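Local coordinates for protein integral membrane indolylacetylinositol arabinosyltransferase EmbB (Mycolicibacterium smegmatis MC2 155, PDB 7BVC) that probably polymerises arabinose into the arabinan of cell-wall arabinogalactan as a membrane arabinosyltransferase, and binds the anti-tuberculosis drug ethambutol, at residues L536-L540 with M561-F565; M542-R546 with T603-S607; V135-V140 with F161-I167. The contacts are given in a common frame with arbitrary orientation. Residue numbers count along the deposited sequence, not the author numbering.

Contact 1. Residues L536-L540 with M561-F565; sequences LFPSL and MGIIF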
loop_
_atom_site.group_PDB
_atom_site.type_symbol
_atom_site.label_atom_id
_atom_site.label_comp_id
_atom_site.label_asym_id
_atom_site.label_seq_id
_atom_site.Cartn_x
_atom_site.Cartn_y
_atom_site.Cartn_z
ATOM N N LEU B 536 -9.818 -9.715 24.033
ATOM C CA LEU B 536 -10.931 -10.499 23.519
ATOM C C LEU B 536 -10.567 -11.955 23.259
ATOM O O LEU B 536 -11.364 -12.849 23.562
ATOM C CB LEU B 536 -11.460 -9.865 22.230
ATOM C CG LEU B 536 -12.418 -10.705 21.387
ATOM C CD1 LEU B 536 -13.744 -10.891 22.103
ATOM C CD2 LEU B 536 -12.624 -10.075 20.021
ATOM N N PHE B 537 -9.385 -12.225 22.705
ATOM C CA PHE B 537 -9.149 -13.599 22.260
ATOM C C PHE B 537 -8.818 -14.566 23.402
ATOM O O PHE B 537 -9.428 -15.646 23.477
ATOM C CB PHE B 537 -8.057 -13.633 21.186
ATOM C CG PHE B 537 -8.510 -13.110 19.854
ATOM C CD1 PHE B 537 -9.403 -13.830 19.081
ATOM C CD2 PHE B 537 -8.046 -11.898 19.376
ATOM C CE1 PHE B 537 -9.825 -13.351 17.858
ATOM C CE2 PHE B 537 -8.463 -11.415 18.153
ATOM C CZ PHE B 537 -9.353 -12.141 17.393
ATOM N N PRO B 538 -7.875 -14.250 24.303
ATOM C CA PRO B 538 -7.640 -15.171 25.429
ATOM C C PRO B 538 -8.858 -15.356 26.315
ATOM O O PRO B 538 -9.063 -16.448 26.857
ATOM C CB PRO B 538 -6.478 -14.521 26.192
ATOM C CG PRO B 538 -6.370 -13.156 25.674
ATOM C CD PRO B 538 -6.861 -13.183 24.274
ATOM N N SER B 539 -9.680 -14.318 26.481
ATOM C CA SER B 539 -10.906 -14.478 27.253
ATOM C C SER B 539 -11.865 -15.448 26.576
ATOM O O SER B 539 -12.541 -16.224 27.258
ATOM C CB SER B 539 -11.575 -13.123 27.465
ATOM O OG SER B 539 -12.002 -12.575 26.232
ATOM N N LEU B 540 -11.923 -15.434 25.243
ATOM C CA LEU B 540 -12.727 -16.415 24.523
ATOM C C LEU B 540 -12.200 -17.826 24.746
ATOM O O LEU B 540 -12.966 -18.751 25.050
ATOM C CB LEU B 540 -12.743 -16.087 23.031
ATOM C CG LEU B 540 -13.515 -17.067 22.149
ATOM C CD1 LEU B 540 -14.991 -17.068 22.506
ATOM C CD2 LEU B 540 -13.311 -16.738 20.682
ATOM N N MET B 561 -18.938 -10.652 23.777
ATOM C CA MET B 561 -18.027 -11.185 22.769
ATOM C C MET B 561 -18.734 -11.355 21.432
ATOM O O MET B 561 -18.146 -11.101 20.372
ATOM C CB MET B 561 -17.438 -12.511 23.244
ATOM C CG MET B 561 -16.625 -12.401 24.520
ATOM S SD MET B 561 -15.728 -13.911 24.912
ATOM C CE MET B 561 -16.653 -14.490 26.329
ATOM N N GLY B 562 -19.997 -11.785 21.460
ATOM C CA GLY B 562 -20.760 -11.876 20.229
ATOM C C GLY B 562 -20.901 -10.535 19.534
ATOM O O GLY B 562 -20.760 -10.442 18.315
ATOM N N ILE B 563 -21.171 -9.478 20.304
ATOM C CA ILE B 563 -21.285 -8.142 19.726
ATOM C C ILE B 563 -19.958 -7.693 19.134
ATOM O O ILE B 563 -19.915 -7.117 18.042
ATOM C CB ILE B 563 -21.802 -7.141 20.776
ATOM C CG1 ILE B 563 -23.258 -7.440 21.119
ATOM C CG2 ILE B 563 -21.648 -5.713 20.282
ATOM C CD1 ILE B 563 -23.772 -6.659 22.284
ATOM N N ILE B 564 -18.853 -7.942 19.839
ATOM C CA ILE B 564 -17.555 -7.508 19.328
ATOM C C ILE B 564 -17.211 -8.232 18.029
ATOM O O ILE B 564 -16.739 -7.617 17.061
ATOM C CB ILE B 564 -16.462 -7.705 20.391
ATOM C CG1 ILE B 564 -16.740 -6.825 21.609
ATOM C CG2 ILE B 564 -15.098 -7.381 19.815
ATOM C CD1 ILE B 564 -15.659 -6.884 22.658
ATOM N N PHE B 565 -17.461 -9.542 17.975
ATOM C CA PHE B 565 -17.152 -10.292 16.761
ATOM C C PHE B 565 -18.080 -9.907 15.617
ATOM O O PHE B 565 -17.642 -9.797 14.464
ATOM C CB PHE B 565 -17.221 -11.792 17.041
ATOM C CG PHE B 565 -15.936 -12.366 17.558
ATOM C CD1 PHE B 565 -14.873 -12.593 16.704
ATOM C CD2 PHE B 565 -15.787 -12.664 18.900
ATOM C CE1 PHE B 565 -13.689 -13.118 17.177
ATOM C CE2 PHE B 565 -14.604 -13.190 19.380
ATOM C CZ PHE B 565 -13.554 -13.417 18.517
#
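This is apolar packing between two neighbouring helices, 527-545 and 554-570, in the GT-C membrane domain. Both are predicted to span the membrane. The two short segments run roughly antiparallel, at 137°, and their axes stay 11.6 Å apart at closest. Large side chains fill that gap. Leu-536 is central. Its CD1 lies 3.7 Å from Phe-565 CE2 and 4.1 Å from Met-561 CG. Its CD2 lies 3.7 Å from Ile-564 CG2. CD2 also sits over one face of the Phe-565 ring, 4.0 Å from the ring centroid, in a CH-pi contact. The Phe-565 ring reaches across to the other helix, where its CZ meets Leu-540 CD2 at 4.0 Å and Phe-537 CE1 at 3.8 Å. The two phenyl rings meet obliquely, with centroids 5.8 Å apart. Met-561 reaches the next turn: its SD is 3.9 Å from Leu-540 CA and 4.2 Å from Ser-539 OG. Met-592 of helix 586-599 packs on Ser-539, Met-561 and Ile-564. A bound cardiolipin touches Phe-537, Leu-540, Gly-562 and Phe-565, so the helix pair also forms part of a lipid site. The contact between the segments has no polar bond or charge pair. Its hold is therefore van der Waals and CH-pi packing, as suits helices that meet within a membrane.

Contact 2. Residues M542-R546 with T603-S607; sequences MMLRR and TVLRS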
loop_
_atom_site.group_PDB
_atom_site.type_symbol
_atom_site.label_atom_id
_atom_site.label_comp_id
_atom_site.label_asym_id
_atom_site.label_seq_id
_atom_site.Cartn_x
_atom_site.Cartn_y
_atom_site.Cartn_z
ATOM N N MET B 542 -10.543 -18.906 27.181
ATOM C CA MET B 542 -10.724 -19.312 28.570
ATOM C C MET B 542 -12.183 -19.605 28.892
ATOM O O MET B 542 -12.467 -20.511 29.683
ATOM C CB MET B 542 -10.183 -18.232 29.506
ATOM C CG MET B 542 -10.217 -18.618 30.967
ATOM S SD MET B 542 -8.969 -17.767 31.939
ATOM C CE MET B 542 -8.940 -18.804 33.395
ATOM N N MET B 543 -13.116 -18.861 28.296
ATOM C CA MET B 543 -14.531 -19.160 28.466
ATOM C C MET B 543 -14.934 -20.441 27.753
ATOM O O MET B 543 -15.947 -21.044 28.116
ATOM C CB MET B 543 -15.383 -17.998 27.958
ATOM C CG MET B 543 -15.378 -16.779 28.860
ATOM S SD MET B 543 -16.353 -17.019 30.354
ATOM C CE MET B 543 -17.971 -16.511 29.787
ATOM N N LEU B 544 -14.175 -20.856 26.736
ATOM C CA LEU B 544 -14.477 -22.119 26.067
ATOM C C LEU B 544 -14.235 -23.307 26.990
ATOM O O LEU B 544 -15.096 -24.182 27.129
ATOM C CB LEU B 544 -13.646 -22.252 24.792
ATOM C CG LEU B 544 -14.307 -21.762 23.505
ATOM C CD1 LEU B 544 -13.437 -22.092 22.306
ATOM C CD2 LEU B 544 -15.687 -22.370 23.349
ATOM N N ARG B 545 -13.063 -23.359 27.628
ATOM C CA ARG B 545 -12.724 -24.509 28.461
ATOM C C ARG B 545 -13.507 -24.501 29.768
ATOM O O ARG B 545 -14.125 -25.505 30.139
ATOM C CB ARG B 545 -11.222 -24.532 28.743
ATOM C CG ARG B 545 -10.851 -25.350 29.969
ATOM C CD ARG B 545 -9.360 -25.600 30.046
ATOM N NE ARG B 545 -8.911 -26.537 29.023
ATOM C CZ ARG B 545 -7.662 -26.970 28.907
ATOM N NH1 ARG B 545 -7.341 -27.821 27.945
ATOM N NH2 ARG B 545 -6.734 -26.554 29.757
ATOM N N ARG B 546 -13.482 -23.383 30.485
ATOM C CA ARG B 546 -14.168 -23.269 31.762
ATOM C C ARG B 546 -15.635 -22.922 31.549
ATOM O O ARG B 546 -16.000 -22.240 30.589
ATOM C CB ARG B 546 -13.506 -22.207 32.638
ATOM C CG ARG B 546 -12.234 -22.660 33.323
ATOM C CD ARG B 546 -11.430 -21.462 33.780
ATOM N NE ARG B 546 -10.491 -21.782 34.849
ATOM C CZ ARG B 546 -10.781 -21.716 36.142
ATOM N NH1 ARG B 546 -11.992 -21.350 36.533
ATOM N NH2 ARG B 546 -9.862 -22.018 37.044
ATOM N N THR B 603 -6.969 -15.506 41.065
ATOM C CA THR B 603 -7.976 -16.396 41.626
ATOM C C THR B 603 -8.715 -17.205 40.570
ATOM O O THR B 603 -9.370 -18.194 40.919
ATOM C CB THR B 603 -8.995 -15.600 42.450
ATOM O OG1 THR B 603 -9.654 -14.645 41.608
ATOM C CG2 THR B 603 -8.304 -14.871 43.585
ATOM N N VAL B 604 -8.624 -16.818 39.302
ATOM C CA VAL B 604 -9.224 -17.555 38.200
ATOM C C VAL B 604 -8.170 -18.323 37.411
ATOM O O VAL B 604 -8.327 -19.515 37.146
ATOM C CB VAL B 604 -10.031 -16.613 37.281
ATOM C CG1 VAL B 604 -10.728 -17.403 36.196
ATOM C CG2 VAL B 604 -11.039 -15.827 38.095
ATOM N N LEU B 605 -7.084 -17.653 37.025
ATOM C CA LEU B 605 -5.910 -18.324 36.472
ATOM C C LEU B 605 -5.002 -18.678 37.640
ATOM O O LEU B 605 -4.320 -17.816 38.196
ATOM C CB LEU B 605 -5.196 -17.438 35.458
ATOM C CG LEU B 605 -5.486 -17.684 33.977
ATOM C CD1 LEU B 605 -4.659 -16.750 33.112
ATOM C CD2 LEU B 605 -5.217 -19.127 33.610
ATOM N N ARG B 606 -4.985 -19.956 38.013
ATOM C CA ARG B 606 -4.318 -20.378 39.235
ATOM C C ARG B 606 -2.875 -20.813 39.022
ATOM O O ARG B 606 -2.104 -20.831 39.988
ATOM C CB ARG B 606 -5.103 -21.517 39.888
ATOM C CG ARG B 606 -6.586 -21.225 40.030
ATOM C CD ARG B 606 -7.383 -22.494 40.254
ATOM N NE ARG B 606 -7.805 -23.106 39.000
ATOM C CZ ARG B 606 -8.543 -24.206 38.923
ATOM N NH1 ARG B 606 -8.940 -24.815 40.030
ATOM N NH2 ARG B 606 -8.882 -24.702 37.741
ATOM N N SER B 607 -2.490 -21.161 37.799
ATOM C CA SER B 607 -1.135 -21.614 37.519
ATOM C C SER B 607 -0.257 -20.435 37.129
ATOM O O SER B 607 -0.707 -19.508 36.451
ATOM C CB SER B 607 -1.132 -22.660 36.406
ATOM O OG SER B 607 -1.286 -22.048 35.139
#
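The C-terminal end of helix 527-545 meets a loop here. The loop, residues 603-607, joins helices 586-599 and 608-625 of the GT-C membrane domain. Met-542 comes first and points toward the loop. Its extended side chain brings CE to 3.6 Å from Val-604 CG1 and 3.7 Å from Leu-605 CG. This methyl group makes the apolar part of the contact. Met-543 faces elsewhere and packs on helix 554-570, against Ala-557, Trp-558 and Met-561. Leu-544 packs on an apolar side chain of the EmbA chain. Arg-545 lies out of reach of the loop. It packs on an aromatic side chain of EmbA. Outside this contact, its NH2 forms a salt bridge with OB3 of a bound cardiolipin, so this helix end lies beside both a lipid and the partner subunit. Arg-546 is the first residue to leave helical geometry, although its N still bonds to Met-542 O at 3.1 Å. Its side chain extends to the loop beside that of Met-542. Val-604 O lies over one face of its guanidinium, 2.9 Å from Arg-546 NH2, at an angle too poor for a hydrogen bond. The last meeting is between like charges: Arg-546 NH2 sits over a face of the Arg-606 guanidinium, 2.9 Å from Arg-606 NH2 and 3.0 Å from Arg-606 NE.

Contact 3. Residues V135-V140 with F161-I167; sequences VNRDRV and FVGLTQI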
loop_
_atom_site.group_PDB
_atom_site.type_symbol
_atom_site.label_atom_id
_atom_site.label_comp_id
_atom_site.label_asym_id
_atom_site.label_seq_id
_atom_site.Cartn_x
_atom_site.Cartn_y
_atom_site.Cartn_z
ATOM N N VAL B 135 -16.888 25.121 -41.079
ATOM C CA VAL B 135 -17.348 25.681 -42.345
ATOM C C VAL B 135 -16.339 26.726 -42.807
ATOM O O VAL B 135 -15.640 27.333 -41.996
ATOM C CB VAL B 135 -18.775 26.274 -42.201
ATOM C CG1 VAL B 135 -19.110 27.230 -43.324
ATOM C CG2 VAL B 135 -19.811 25.165 -42.140
ATOM N N ASN B 136 -16.230 26.907 -44.123
ATOM C CA ASN B 136 -15.373 27.960 -44.650
ATOM C C ASN B 136 -15.976 29.337 -44.387
ATOM O O ASN B 136 -17.196 29.518 -44.384
ATOM C CB ASN B 136 -15.136 27.762 -46.147
ATOM C CG ASN B 136 -14.187 26.615 -46.438
ATOM O OD1 ASN B 136 -13.179 26.443 -45.753
ATOM N ND2 ASN B 136 -14.502 25.827 -47.459
ATOM N N ARG B 137 -15.094 30.316 -44.179
ATOM C CA ARG B 137 -15.504 31.612 -43.645
ATOM C C ARG B 137 -16.378 32.384 -44.630
ATOM O O ARG B 137 -17.512 32.762 -44.311
ATOM C CB ARG B 137 -14.264 32.425 -43.268
ATOM C CG ARG B 137 -14.511 33.913 -43.131
ATOM C CD ARG B 137 -15.085 34.245 -41.767
ATOM N NE ARG B 137 -15.022 35.674 -41.481
ATOM C CZ ARG B 137 -13.947 36.291 -41.007
ATOM N NH1 ARG B 137 -12.837 35.606 -40.769
ATOM N NH2 ARG B 137 -13.982 37.596 -40.774
ATOM N N ASP B 138 -15.862 32.635 -45.835
ATOM C CA ASP B 138 -16.570 33.483 -46.787
ATOM C C ASP B 138 -17.871 32.868 -47.286
ATOM O O ASP B 138 -18.671 33.579 -47.905
ATOM C CB ASP B 138 -15.659 33.823 -47.971
ATOM C CG ASP B 138 -14.978 32.603 -48.561
ATOM O OD1 ASP B 138 -15.664 31.594 -48.821
ATOM O OD2 ASP B 138 -13.748 32.657 -48.769
ATOM N N ARG B 139 -18.105 31.577 -47.042
ATOM C CA ARG B 139 -19.398 30.996 -47.386
ATOM C C ARG B 139 -20.479 31.462 -46.419
ATOM O O ARG B 139 -21.581 31.830 -46.842
ATOM C CB ARG B 139 -19.303 29.471 -47.399
ATOM C CG ARG B 139 -20.505 28.786 -48.017
ATOM C CD ARG B 139 -20.088 27.553 -48.795
ATOM N NE ARG B 139 -19.361 26.606 -47.957
ATOM C CZ ARG B 139 -19.875 25.473 -47.491
ATOM N NH1 ARG B 139 -21.123 25.141 -47.784
ATOM N NH2 ARG B 139 -19.139 24.671 -46.734
ATOM N N VAL B 140 -20.183 31.455 -45.117
ATOM C CA VAL B 140 -21.092 32.061 -44.147
ATOM C C VAL B 140 -21.174 33.563 -44.374
ATOM O O VAL B 140 -22.245 34.169 -44.248
ATOM C CB VAL B 140 -20.645 31.731 -42.711
ATOM C CG1 VAL B 140 -21.512 32.462 -41.702
ATOM C CG2 VAL B 140 -20.706 30.240 -42.469
ATOM N N PHE B 161 -26.656 25.223 -39.868
ATOM C CA PHE B 161 -26.217 26.407 -40.595
ATOM C C PHE B 161 -27.305 26.848 -41.561
ATOM O O PHE B 161 -27.047 26.996 -42.760
ATOM C CB PHE B 161 -24.919 26.133 -41.354
ATOM C CG PHE B 161 -23.684 26.246 -40.513
ATOM C CD1 PHE B 161 -23.223 25.166 -39.781
ATOM C CD2 PHE B 161 -22.977 27.432 -40.459
ATOM C CE1 PHE B 161 -22.085 25.271 -39.009
ATOM C CE2 PHE B 161 -21.840 27.541 -39.689
ATOM C CZ PHE B 161 -21.394 26.460 -38.965
ATOM N N VAL B 162 -28.516 27.049 -41.039
ATOM C CA VAL B 162 -29.731 27.246 -41.825
ATOM C C VAL B 162 -29.491 28.197 -42.989
ATOM O O VAL B 162 -28.969 29.302 -42.808
ATOM C CB VAL B 162 -30.870 27.770 -40.933
ATOM C CG1 VAL B 162 -32.190 27.738 -41.679
ATOM C CG2 VAL B 162 -30.950 26.966 -39.645
ATOM N N GLY B 163 -29.872 27.766 -44.189
ATOM C CA GLY B 163 -29.614 28.495 -45.407
ATOM C C GLY B 163 -28.522 27.900 -46.270
ATOM O O GLY B 163 -28.496 28.156 -47.479
ATOM N N LEU B 164 -27.627 27.115 -45.682
ATOM C CA LEU B 164 -26.520 26.499 -46.395
ATOM C C LEU B 164 -26.797 25.021 -46.641
ATOM O O LEU B 164 -27.510 24.366 -45.877
ATOM C CB LEU B 164 -25.215 26.650 -45.610
ATOM C CG LEU B 164 -24.301 27.823 -45.964
ATOM C CD1 LEU B 164 -24.910 29.137 -45.511
ATOM C CD2 LEU B 164 -22.924 27.629 -45.351
ATOM N N THR B 165 -26.224 24.508 -47.724
ATOM C CA THR B 165 -26.222 23.088 -48.033
ATOM C C THR B 165 -24.783 22.620 -48.209
ATOM O O THR B 165 -23.883 23.414 -48.496
ATOM C CB THR B 165 -27.033 22.781 -49.299
ATOM O OG1 THR B 165 -26.466 23.475 -50.415
ATOM C CG2 THR B 165 -28.482 23.209 -49.125
ATOM N N GLN B 166 -24.571 21.320 -48.031
ATOM C CA GLN B 166 -23.230 20.769 -48.143
ATOM C C GLN B 166 -22.725 20.862 -49.580
ATOM O O GLN B 166 -23.496 20.834 -50.545
ATOM C CB GLN B 166 -23.200 19.315 -47.673
ATOM C CG GLN B 166 -23.759 19.094 -46.281
ATOM C CD GLN B 166 -23.002 18.027 -45.518
ATOM O OE1 GLN B 166 -21.893 17.649 -45.895
ATOM N NE2 GLN B 166 -23.598 17.534 -44.439
ATOM N N ILE B 167 -21.406 20.968 -49.715
ATOM C CA ILE B 167 -20.771 21.049 -51.024
ATOM C C ILE B 167 -19.762 19.935 -51.266
ATOM O O ILE B 167 -19.420 19.674 -52.431
ATOM C CB ILE B 167 -20.103 22.422 -51.237
ATOM C CG1 ILE B 167 -19.019 22.657 -50.185
ATOM C CG2 ILE B 167 -21.139 23.530 -51.204
ATOM C CD1 ILE B 167 -18.154 23.871 -50.464
#
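Arg-139 and Leu-164 bury the most surface in this contact of the concanavalin-like domain. Arg-139 lies on the short helix 137-140 and points toward the 161-167 loop. Its CG packs 3.8 Å from Leu-164 CD2. The guanidinium is sandwiched, with Leu-164 CD2 over one face and Ile-167 CD1 over the other. At its edge, Arg-139 NH1 is 3.3 Å from Thr-165 O. Leu-164 closes a type II turn that starts at Phe-161, with Leu-164 N bonded to Phe-161 O at 3.0 Å. Phe-161 and Leu-164 both meet the valines. Val-135 CG2 lies over the Phe-161 ring, 3.8 Å from its centroid, in a CH-pi contact. Val-140 CG2 is 4.0 Å from Phe-161 CE2, and Val-135 CG1 is 4.3 Å from Leu-164 CD2. Leu-164 also packs on Cys-145, which forms a disulfide with Cys-85. The contact thus joins the weakly bonded strand 134-136, paired with strand 122-127, and helix 137-140 to the loop between strands 157-159 and 178-180, with Phe-161 also resting on Ile-148 of strand 147-149.

Contact 3 comes first along the chain and closes before the other two open. It belongs to the concanavalin-like domain, whereas contacts 1 and 2 lie in the GT-C membrane domain. Contact 3 lies on the opposite side of the chain's centre, with its own centre about 79 Å from that of contact 1 and 93 Å from that of contact 2. Contacts 1 and 2 are neighbours, with centres about 15 Å apart. Met-561 CE packs 3.6 Å from Met-543 CG. Their segments alternate in sequence. Because both use helix 527-545, that helix packs on helix 554-570 and on the 603-607 loop, beside two cardiolipin sites.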